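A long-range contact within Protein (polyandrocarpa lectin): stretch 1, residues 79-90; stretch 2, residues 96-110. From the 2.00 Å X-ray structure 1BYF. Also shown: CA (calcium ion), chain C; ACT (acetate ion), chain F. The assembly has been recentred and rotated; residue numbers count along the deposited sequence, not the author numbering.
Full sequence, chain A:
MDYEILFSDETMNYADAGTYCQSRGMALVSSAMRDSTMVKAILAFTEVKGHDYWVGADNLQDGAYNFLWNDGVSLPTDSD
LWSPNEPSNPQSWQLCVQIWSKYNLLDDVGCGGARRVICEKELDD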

# COMPACT_ATOMS: atom_id res chain seq x y z
N SER A 79 -24.16 2.13 -1.84
CA SER A 79 -22.94 1.75 -2.54
C SER A 79 -22.60 0.27 -2.38
O SER A 79 -22.80 -0.31 -1.31
N ASP A 80 -22.06 -0.33 -3.44
CA ASP A 80 -21.63 -1.72 -3.38
C ASP A 80 -20.44 -1.84 -2.42
O ASP A 80 -20.04 -2.95 -2.08
N LEU A 81 -19.88 -0.71 -2.00
CA LEU A 81 -18.73 -0.72 -1.11
C LEU A 81 -19.05 -1.17 0.31
O LEU A 81 -18.20 -1.72 1.00
N TRP A 82 -20.28 -0.92 0.75
CA TRP A 82 -20.72 -1.29 2.08
C TRP A 82 -20.79 -2.79 2.31
O TRP A 82 -21.19 -3.58 1.45
N SER A 83 -20.46 -3.20 3.54
CA SER A 83 -20.59 -4.59 3.92
C SER A 83 -22.10 -4.89 3.91
O SER A 83 -22.90 -3.95 3.98
N PRO A 84 -22.45 -6.16 3.86
CA PRO A 84 -23.83 -6.57 3.92
C PRO A 84 -24.48 -6.02 5.19
O PRO A 84 -23.92 -6.08 6.29
N ASN A 85 -25.66 -5.44 5.03
CA ASN A 85 -26.43 -4.89 6.13
C ASN A 85 -25.80 -3.69 6.82
O ASN A 85 -26.09 -3.43 8.00
N GLU A 86 -24.97 -2.93 6.12
CA GLU A 86 -24.39 -1.70 6.66
C GLU A 86 -24.65 -0.64 5.58
O GLU A 86 -24.76 -1.03 4.42
N PRO A 87 -24.74 0.62 5.93
CA PRO A 87 -24.62 1.10 7.30
C PRO A 87 -25.82 0.76 8.16
O PRO A 87 -26.94 0.69 7.66
N SER A 88 -25.61 0.60 9.47
CA SER A 88 -26.73 0.23 10.34
C SER A 88 -26.68 0.83 11.73
O SER A 88 -27.55 0.48 12.54
N ASN A 89 -25.69 1.67 12.03
CA ASN A 89 -25.61 2.26 13.37
C ASN A 89 -26.65 3.36 13.50
O ASN A 89 -27.16 3.87 12.49
N PRO A 90 -27.01 3.73 14.71
CA PRO A 90 -28.04 4.75 14.94
C PRO A 90 -27.72 6.03 14.19
O PRO A 90 -26.60 6.54 14.29
N CYS A 96 -18.32 7.38 11.52
CA CYS A 96 -17.12 7.34 10.70
C CYS A 96 -17.07 6.02 9.95
O CYS A 96 -17.75 5.07 10.36
N VAL A 97 -16.34 5.97 8.84
CA VAL A 97 -16.33 4.76 8.02
C VAL A 97 -14.98 4.06 8.04
O VAL A 97 -13.91 4.67 7.99
N GLN A 98 -15.06 2.74 8.14
CA GLN A 98 -13.88 1.90 8.14
C GLN A 98 -14.05 0.77 7.12
O GLN A 98 -15.14 0.49 6.64
N ILE A 99 -12.92 0.11 6.89
CA ILE A 99 -12.91 -1.13 6.13
C ILE A 99 -12.96 -2.16 7.27
O ILE A 99 -12.00 -2.25 8.02
N TRP A 100 -14.10 -2.80 7.42
CA TRP A 100 -14.34 -3.76 8.49
C TRP A 100 -13.79 -5.14 8.17
O TRP A 100 -14.16 -5.73 7.15
N SER A 101 -12.95 -5.68 9.05
CA SER A 101 -12.31 -6.97 8.80
C SER A 101 -13.28 -8.12 8.61
O SER A 101 -12.93 -9.10 7.93
N LYS A 102 -14.49 -8.04 9.16
CA LYS A 102 -15.45 -9.12 8.99
C LYS A 102 -15.74 -9.43 7.53
O LYS A 102 -15.82 -10.60 7.13
N TYR A 103 -15.92 -8.40 6.71
CA TYR A 103 -16.24 -8.59 5.31
C TYR A 103 -15.20 -8.00 4.36
O TYR A 103 -15.26 -8.26 3.15
N ASN A 104 -14.31 -7.18 4.89
CA ASN A 104 -13.30 -6.48 4.10
C ASN A 104 -14.06 -5.53 3.17
O ASN A 104 -13.76 -5.34 2.00
N LEU A 105 -15.08 -4.90 3.76
CA LEU A 105 -15.94 -3.95 3.08
C LEU A 105 -16.27 -2.82 4.06
O LEU A 105 -15.97 -2.94 5.25
N LEU A 106 -16.84 -1.73 3.57
CA LEU A 106 -17.11 -0.57 4.41
C LEU A 106 -18.17 -0.79 5.48
O LEU A 106 -19.07 -1.62 5.37
N ASP A 107 -18.01 -0.02 6.55
CA ASP A 107 -18.93 -0.13 7.69
C ASP A 107 -18.91 1.17 8.48
O ASP A 107 -17.87 1.82 8.56
N ASP A 108 -20.06 1.53 9.04
CA ASP A 108 -20.17 2.73 9.87
C ASP A 108 -19.93 2.36 11.33
O ASP A 108 -20.44 1.36 11.84
N VAL A 109 -19.12 3.16 12.00
CA VAL A 109 -18.78 2.96 13.40
C VAL A 109 -18.71 4.31 14.11
O VAL A 109 -18.72 5.35 13.45
N GLY A 110 -18.59 4.28 15.43
CA GLY A 110 -18.39 5.52 16.20
C GLY A 110 -16.97 5.99 15.81
O GLY A 110 -16.24 5.19 15.20

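Loops without regular secondary structure can pack closely when a few backbone anchors hold them against a strand and side chains fill the hollows that remain, as in the polyandrocarpa lectin. Residues 79-90 form no helix or strand, yet they lie along the hairpin-like segment 96-110 and are pinned by a single bridge between Trp82 and Leu106. Leu106 N donates to Leu81 O at 2.9 Å, and Leu106 O accepts from both Ser83 N and Ser83 OG, each at 2.8 Å; the m rotamer of Ser83 thus doubles the backbone anchor.

Around this bridge the apolar shapes interlock. Leu81 and Leu106, both m,t, have CA-to-CB bonds directed sideways, and Leu81 CB meets Leu106 CD1 at 3.6 Å. Trp82 is subtler: its CA-to-CB bond points away, but with chi1 m and chi2 near 102° the indole swings back, so that its end approaches the strand. Trp82 CE3 lies 4.0 Å from Leu106 CB, and Trp82 CH2 reaches Val97 CG2 at 3.9 Å. The edge of the ring meets the backbone where Asp107 joins Asp108, with Trp82 CZ3 3.8 Å from Asp108 N, a buried amide without a polar partner in the model.

Farther along, the turn from Ser83 to Glu86 presents Pro84 to Tyr103. The tyrosine, chi1 m, has its CA-to-CB bond toward the loop and offers a flat face, over which Pro84 CD sits 3.5 Å from the centroid of the Tyr103 ring in a CH-pi contact. Ser83 CB fits beside it, 3.4 Å from Tyr103 CD2, while Leu105, its CA-to-CB bond also toward the loop, brings Leu105 CB within 3.4 Å of Ser83 OG.

At the other end, packing gives way to coordination. The CA-to-CB bonds of Glu86 (m,m) and Asn89 (m) point toward the strand, and that of Asp108 (p) points back toward the loop; that of Asp107, t, starts sideways but the side chain's end comes nearer. Their oxygens crowd around a shared calcium: Glu86 OE1 is only 2.8 Å from Asp107 OD1, and the ion binds both of these atoms at 2.2 Å, with Asp108 OD1 at 2.4 Å and Asn89 OD1 and Asp108 O at 2.5 Å. Two further ligands come from elsewhere in the structure. The Asp108 carboxylate also holds the loop backbone, accepting from Ser88 N to Asp108 OD1 at 3.0 Å and from Asn89 N to Asp108 OD2 at 2.9 Å. Nearby, an acetate rests its methyl over one face of Trp100.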

# COMPACT_ATOMS: atom_id res chain seq x y z
CB SER A 79 -21.77 2.61 -2.05
OG SER A 79 -20.54 2.05 -2.50
CB ASP A 80 -21.21 -2.28 -4.73
CG ASP A 80 -22.25 -2.48 -5.79
OD1 ASP A 80 -23.46 -2.44 -5.50
OD2 ASP A 80 -21.89 -2.70 -6.98
CB LEU A 81 -18.06 0.66 -1.06
CG LEU A 81 -17.33 1.12 -2.33
CD1 LEU A 81 -16.96 2.59 -2.25
CD2 LEU A 81 -16.10 0.27 -2.58
CB TRP A 82 -22.11 -0.71 2.38
CG TRP A 82 -22.20 0.78 2.41
CD1 TRP A 82 -22.70 1.59 1.43
CD2 TRP A 82 -21.77 1.65 3.46
NE1 TRP A 82 -22.61 2.90 1.81
CE2 TRP A 82 -22.04 2.97 3.06
CE3 TRP A 82 -21.18 1.44 4.71
CZ2 TRP A 82 -21.75 4.07 3.85
CZ3 TRP A 82 -20.89 2.53 5.50
CH2 TRP A 82 -21.18 3.83 5.07
CB SER A 83 -20.09 -4.86 5.33
OG SER A 83 -18.78 -4.41 5.58
CB PRO A 84 -23.78 -8.09 3.94
CG PRO A 84 -22.43 -8.44 3.41
CD PRO A 84 -21.52 -7.31 3.79
CB ASN A 85 -26.75 -5.96 7.18
CG ASN A 85 -27.50 -7.14 6.60
OD1 ASN A 85 -27.15 -8.29 6.88
ND2 ASN A 85 -28.52 -6.88 5.79
CB GLU A 86 -22.90 -1.83 6.95
CG GLU A 86 -22.53 -2.92 7.94
CD GLU A 86 -23.03 -2.72 9.35
OE1 GLU A 86 -23.23 -1.56 9.80
OE2 GLU A 86 -23.20 -3.73 10.06
CB PRO A 87 -24.51 2.61 7.11
CG PRO A 87 -25.32 2.88 5.89
CD PRO A 87 -25.01 1.72 4.97
CB SER A 88 -26.69 -1.30 10.48
OG SER A 88 -25.53 -1.62 11.23
CB ASN A 89 -24.20 2.78 13.65
CG ASN A 89 -23.19 1.68 13.90
OD1 ASN A 89 -23.12 0.68 13.18
ND2 ASN A 89 -22.39 1.83 14.96
CB PRO A 90 -28.05 4.92 16.45
CG PRO A 90 -27.47 3.66 16.99
CD PRO A 90 -26.47 3.18 15.98
CB CYS A 96 -15.88 7.51 11.60
SG CYS A 96 -15.82 9.21 12.22
CB VAL A 97 -16.76 5.06 6.57
CG1 VAL A 97 -16.86 3.78 5.74
CG2 VAL A 97 -18.10 5.79 6.55
CB GLN A 98 -13.68 1.20 9.50
CG GLN A 98 -14.89 0.31 9.84
CD GLN A 98 -14.58 -0.78 10.83
OE1 GLN A 98 -13.43 -0.99 11.22
NE2 GLN A 98 -15.60 -1.51 11.26
CB ILE A 99 -11.67 -1.34 5.25
CG1 ILE A 99 -11.69 -0.42 4.03
CG2 ILE A 99 -11.61 -2.80 4.81
CD1 ILE A 99 -10.37 -0.30 3.31
CB TRP A 100 -15.85 -3.81 8.72
CG TRP A 100 -16.33 -4.66 9.85
CD1 TRP A 100 -15.63 -5.12 10.92
CD2 TRP A 100 -17.69 -5.09 10.04
NE1 TRP A 100 -16.45 -5.84 11.76
CE2 TRP A 100 -17.72 -5.83 11.24
CE3 TRP A 100 -18.87 -4.94 9.31
CZ2 TRP A 100 -18.89 -6.42 11.72
CZ3 TRP A 100 -20.03 -5.53 9.79
CH2 TRP A 100 -20.03 -6.26 10.99
CB SER A 101 -11.31 -7.31 9.91
OG SER A 101 -11.97 -7.49 11.15
CB LYS A 102 -16.77 -8.81 9.71
CG LYS A 102 -17.78 -9.95 9.59
CD LYS A 102 -18.94 -9.75 10.56
CE LYS A 102 -20.02 -10.80 10.36
NZ LYS A 102 -21.07 -10.71 11.42
CB TYR A 103 -17.59 -7.91 5.00
CG TYR A 103 -18.78 -8.46 5.74
CD1 TYR A 103 -19.42 -9.61 5.30
CD2 TYR A 103 -19.28 -7.83 6.87
CE1 TYR A 103 -20.51 -10.13 5.96
CE2 TYR A 103 -20.38 -8.33 7.55
CZ TYR A 103 -20.99 -9.48 7.08
OH TYR A 103 -22.08 -9.99 7.75
CB ASN A 104 -12.34 -7.37 3.35
CG ASN A 104 -11.10 -6.65 2.83
OD1 ASN A 104 -10.62 -6.88 1.71
ND2 ASN A 104 -10.57 -5.74 3.62
CB LEU A 105 -17.20 -4.60 2.52
CG LEU A 105 -17.09 -5.43 1.25
CD1 LEU A 105 -18.45 -6.03 0.87
CD2 LEU A 105 -16.56 -4.61 0.08
CB LEU A 106 -17.47 0.63 3.53
CG LEU A 106 -16.46 1.06 2.47
CD1 LEU A 106 -16.92 2.38 1.85
CD2 LEU A 106 -15.05 1.20 3.04
CB ASP A 107 -18.50 -1.32 8.55
CG ASP A 107 -19.20 -1.34 9.90
OD1 ASP A 107 -20.45 -1.23 9.89
OD2 ASP A 107 -18.51 -1.44 10.93
CB ASP A 108 -21.51 3.42 9.73
CG ASP A 108 -22.71 2.56 10.06
OD1 ASP A 108 -22.69 1.32 9.90
OD2 ASP A 108 -23.73 3.15 10.49
CB VAL A 109 -17.39 2.30 13.55
CG1 VAL A 109 -17.43 0.85 13.10
CG2 VAL A 109 -16.34 3.07 12.77
CA CA C . -22.04 -0.47 11.27
C ACT F . -15.98 -3.81 14.34
O ACT F . -15.00 -3.23 13.84
OXT ACT F . -15.82 -4.70 15.22
CH3 ACT F . -17.36 -3.12 14.27